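Local coordinates for protein putative arylalkylamine N-Acetyltransferase 7 (Aedes aegypti, PDB 4FD7) that probably transfers an acetyl group from acetyl-CoA to the nitrogen of an amine substrate, as a putative arylalkylamine N-acetyltransferase of the GNAT family, at residues I168-A171 with R172-L175; S193-A196 with A197-G201. All coordinates share one frame; numbering follows the deposited sequence.

Following the chain from its N terminus, contact 1 comes first, where helix 164-170 gives way, around A171, to helix 172-179. Strand 183-188 comes next, and contact 2 then takes up nearly all of helix 191-200 and the glycine that follows it. Each contact joins residues three to five positions apart, so neither closes a long loop. They follow in series, neither nesting nor crossing. In space they meet, with centres about 12 Å apart: L169 CD1 comes within 3.6 Å of A197 N, while V200 CG2 packs on L169. Through that packing, the helix after strand 146-155 is set against the helix leading into strand 203-209.

Contact 1 (I168-A171 with R172-L175); sequences ILRA and RIPL
R172 reaches back beside L169 at the junction of two helices, 164-170 and 172-179, in the GNAT fold, where the first of them follows strand 146-155. The turn is tightened here: R172 N bonds to L169 O at 3.1 Å, and I173 N bonds to R170 O, both three residues back. L175 N returns to the four-residue spacing with a weak bond to A171 O. P174 lacks an N-H, and its CD rests against A171 O at 3.3 Å.

Along the R172 side chain, CB lies 3.3 Å from L169 O, and CG stays close to that same carbonyl oxygen. With CG anti to the carbonyl carbon (chi1 -77°) and the chain extended from CG to NE, the guanidinium is carried alongside the L169 side chain, the two pointing the same way. NE donates to water 1, which sits in the guanidinium plane at its edge and in turn donates to I168 O, 2.9 Å away. That carbonyl is 4.1 Å from R172 N, too far for the four-residue bond of a regular helix, and the water ties it to the R172 side chain instead. Further out, NH1 binds S184 and T186, and NH2 binds N102, which together fix the rotation of this buried group. Over one guanidinium face, offset toward the rim, lies L169 CD2, 3.4 Å from R172 NH2.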
loop_
_atom_site.group_PDB
_atom_site.type_symbol
_atom_site.label_atom_id
_atom_site.label_comp_id
_atom_site.label_asym_id
_atom_site.label_seq_id
_atom_site.Cartn_x
_atom_site.Cartn_y
_atom_site.Cartn_z
ATOM N N ILE A 168 -0.796 6.428 -8.498
ATOM C CA ILE A 168 -1.752 5.738 -7.635
ATOM C C ILE A 168 -1.659 6.336 -6.223
ATOM O O ILE A 168 -2.683 6.561 -5.568
ATOM C CB ILE A 168 -1.507 4.205 -7.597
ATOM C CG1 ILE A 168 -2.014 3.573 -8.885
ATOM C CG2 ILE A 168 -2.186 3.566 -6.411
ATOM C CD1 ILE A 168 -1.517 2.171 -9.105
ATOM N N LEU A 169 -0.438 6.604 -5.760
ATOM C CA LEU A 169 -0.288 7.301 -4.483
ATOM C C LEU A 169 -0.832 8.720 -4.535
ATOM O O LEU A 169 -1.332 9.233 -3.539
ATOM C CB LEU A 169 1.170 7.382 -4.066
ATOM C CG LEU A 169 1.846 6.060 -3.722
ATOM C CD1 LEU A 169 3.312 6.289 -3.519
ATOM C CD2 LEU A 169 1.213 5.459 -2.463
ATOM N N ARG A 170 -0.680 9.387 -5.675
ATOM C CA ARG A 170 -1.094 10.774 -5.747
ATOM C C ARG A 170 -2.602 10.854 -5.593
ATOM O O ARG A 170 -3.133 11.824 -5.033
ATOM C CB ARG A 170 -0.629 11.456 -7.054
ATOM C CG ARG A 170 -0.648 12.977 -6.933
ATOM C CD ARG A 170 -0.490 13.657 -8.296
ATOM N NE ARG A 170 0.699 13.165 -8.983
ATOM C CZ ARG A 170 1.929 13.629 -8.769
ATOM N NH1 ARG A 170 2.130 14.601 -7.886
ATOM N NH2 ARG A 170 2.956 13.124 -9.439
ATOM N N ALA A 171 -3.292 9.819 -6.065
ATOM C CA ALA A 171 -4.755 9.735 -5.888
ATOM C C ALA A 171 -5.265 9.757 -4.434
ATOM O O ALA A 171 -6.466 9.911 -4.200
ATOM C CB ALA A 171 -5.313 8.519 -6.617
ATOM N N ARG A 172 -4.374 9.598 -3.466
ATOM C CA ARG A 172 -4.780 9.609 -2.063
ATOM C C ARG A 172 -5.223 11.005 -1.650
ATOM O O ARG A 172 -6.036 11.184 -0.727
ATOM C CB ARG A 172 -3.627 9.134 -1.180
ATOM C CG ARG A 172 -3.432 7.622 -1.209
ATOM C CD ARG A 172 -2.342 7.212 -0.231
ATOM N NE ARG A 172 -1.885 5.847 -0.490
ATOM C CZ ARG A 172 -1.024 5.196 0.285
ATOM N NH1 ARG A 172 -0.537 5.772 1.382
ATOM N NH2 ARG A 172 -0.663 3.963 -0.033
ATOM N N ILE A 173 -4.695 11.995 -2.360
ATOM C CA ILE A 173 -4.960 13.387 -2.034
ATOM C C ILE A 173 -6.447 13.736 -2.211
ATOM O O ILE A 173 -7.088 14.178 -1.248
ATOM C CB ILE A 173 -4.014 14.355 -2.801
ATOM C CG1 ILE A 173 -2.566 14.160 -2.343
ATOM C CG2 ILE A 173 -4.439 15.773 -2.588
ATOM C CD1 ILE A 173 -1.557 14.909 -3.182
ATOM N N PRO A 174 -7.013 13.542 -3.423
ATOM C CA PRO A 174 -8.453 13.836 -3.483
ATOM C C PRO A 174 -9.308 12.852 -2.676
ATOM O O PRO A 174 -10.330 13.271 -2.134
ATOM C CB PRO A 174 -8.782 13.750 -4.988
ATOM C CG PRO A 174 -7.667 12.964 -5.587
ATOM C CD PRO A 174 -6.454 13.207 -4.750
ATOM N N LEU A 175 -8.905 11.588 -2.580
ATOM C CA LEU A 175 -9.675 10.614 -1.794
ATOM C C LEU A 175 -9.783 11.054 -0.333
ATOM O O LEU A 175 -10.870 11.012 0.248
ATOM C CB LEU A 175 -9.053 9.212 -1.873
ATOM C CG LEU A 175 -9.648 8.124 -0.965
ATOM C CD1 LEU A 175 -11.137 7.869 -1.254
ATOM C CD2 LEU A 175 -8.857 6.826 -1.067
HETATM O O HOH W 1 -2.875 5.089 -3.062
#

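Contact 2 (S193-A196 with A197-G201); sequences SQTA and ATRVG
T195 and R199 stand one helical turn apart with their side chains side by side, pointing the same way. The methyl CG2 of T195 lies at the edge of the R199 guanidinium, close to its plane, 3.8 Å from R199 NE. A chi1 of -64° on T195 makes this possible: CG2 is anti to the backbone N and faces R199, while OG1 turns back to bond with P191 O. The R199 chain, extended from CG to NE, leaves the backbone by passing T195 O, which its CG approaches to 3.2 Å. That carbonyl also accepts R199 N at 2.9 Å.

The neighbouring positions are oriented differently. T198 CB lies 3.4 Å from Q194 O, and T198 N bonds to the same oxygen. V200 sets CG2 3.6 Å from A196 O, and both residues also touch T166 and L169 of helix 164-170, whereas T195 and R199 are exposed.

Regular four-residue bonds run through V200 N to A196 O, after which the chain leaves the helix. G201, at a positive phi of 108°, turns its N to T198 O at 2.9 Å and weakly to A197 O, the glycine-closed helix C-terminus of a Schellman motif.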
loop_
_atom_site.group_PDB
_atom_site.type_symbol
_atom_site.label_atom_id
_atom_site.label_comp_id
_atom_site.label_asym_id
_atom_site.label_seq_id
_atom_site.Cartn_x
_atom_site.Cartn_y
_atom_site.Cartn_z
ATOM N N SER A 193 9.318 2.323 -4.336
ATOM C CA SER A 193 8.086 2.745 -3.663
ATOM C C SER A 193 8.345 3.991 -2.812
ATOM O O SER A 193 7.513 4.925 -2.773
ATOM C CB SER A 193 7.477 1.606 -2.834
ATOM O OG SER A 193 8.371 1.099 -1.861
ATOM N N GLN A 194 9.506 4.018 -2.157
ATOM C CA GLN A 194 9.948 5.210 -1.429
ATOM C C GLN A 194 10.150 6.407 -2.363
ATOM O O GLN A 194 9.770 7.532 -2.031
ATOM C CB GLN A 194 11.219 4.912 -0.624
ATOM C CG GLN A 194 10.970 3.958 0.570
ATOM C CD GLN A 194 12.211 3.198 0.998
ATOM O OE1 GLN A 194 13.332 3.513 0.572
ATOM N NE2 GLN A 194 12.017 2.179 1.847
ATOM N N THR A 195 10.735 6.152 -3.534
ATOM C CA THR A 195 10.912 7.184 -4.560
ATOM C C THR A 195 9.568 7.777 -5.001
ATOM O O THR A 195 9.418 9.000 -5.129
ATOM C CB THR A 195 11.665 6.604 -5.785
ATOM O OG1 THR A 195 12.992 6.223 -5.389
ATOM C CG2 THR A 195 11.743 7.624 -6.923
ATOM N N ALA A 196 8.600 6.892 -5.211
ATOM C CA ALA A 196 7.258 7.261 -5.657
ATOM C C ALA A 196 6.581 8.128 -4.605
ATOM O O ALA A 196 6.015 9.200 -4.900
ATOM C CB ALA A 196 6.457 6.015 -5.907
ATOM N N ALA A 197 6.670 7.674 -3.358
ATOM C CA ALA A 197 6.058 8.414 -2.263
ATOM C C ALA A 197 6.709 9.788 -2.138
ATOM O O ALA A 197 6.034 10.790 -1.897
ATOM C CB ALA A 197 6.164 7.624 -0.959
ATOM N N THR A 198 8.025 9.841 -2.324
ATOM C CA THR A 198 8.738 11.113 -2.243
ATOM C C THR A 198 8.240 12.068 -3.319
ATOM O O THR A 198 7.913 13.226 -3.034
ATOM C CB THR A 198 10.260 10.914 -2.351
ATOM O OG1 THR A 198 10.742 10.322 -1.132
ATOM C CG2 THR A 198 10.976 12.252 -2.591
ATOM N N ARG A 199 8.134 11.568 -4.543
ATOM C CA ARG A 199 7.657 12.388 -5.651
ATOM C C ARG A 199 6.234 12.936 -5.441
ATOM O O ARG A 199 5.910 14.042 -5.903
ATOM C CB ARG A 199 7.840 11.638 -6.982
ATOM C CG ARG A 199 9.328 11.388 -7.285
ATOM C CD ARG A 199 9.587 10.669 -8.610
ATOM N NE ARG A 199 10.994 10.755 -9.015
ATOM C CZ ARG A 199 11.511 11.795 -9.670
ATOM N NH1 ARG A 199 10.733 12.827 -9.983
ATOM N NH2 ARG A 199 12.794 11.808 -10.015
ATOM N N VAL A 200 5.395 12.191 -4.717
ATOM C CA VAL A 200 4.062 12.705 -4.358
ATOM C C VAL A 200 4.093 13.783 -3.256
ATOM O O VAL A 200 3.164 14.583 -3.107
ATOM C CB VAL A 200 3.122 11.537 -3.984
ATOM C CG1 VAL A 200 1.816 12.021 -3.348
ATOM C CG2 VAL A 200 2.821 10.717 -5.231
ATOM N N GLY A 201 5.176 13.820 -2.494
ATOM C CA GLY A 201 5.278 14.758 -1.396
ATOM C C GLY A 201 5.183 14.162 -0.004
ATOM O O GLY A 201 4.999 14.905 0.958
#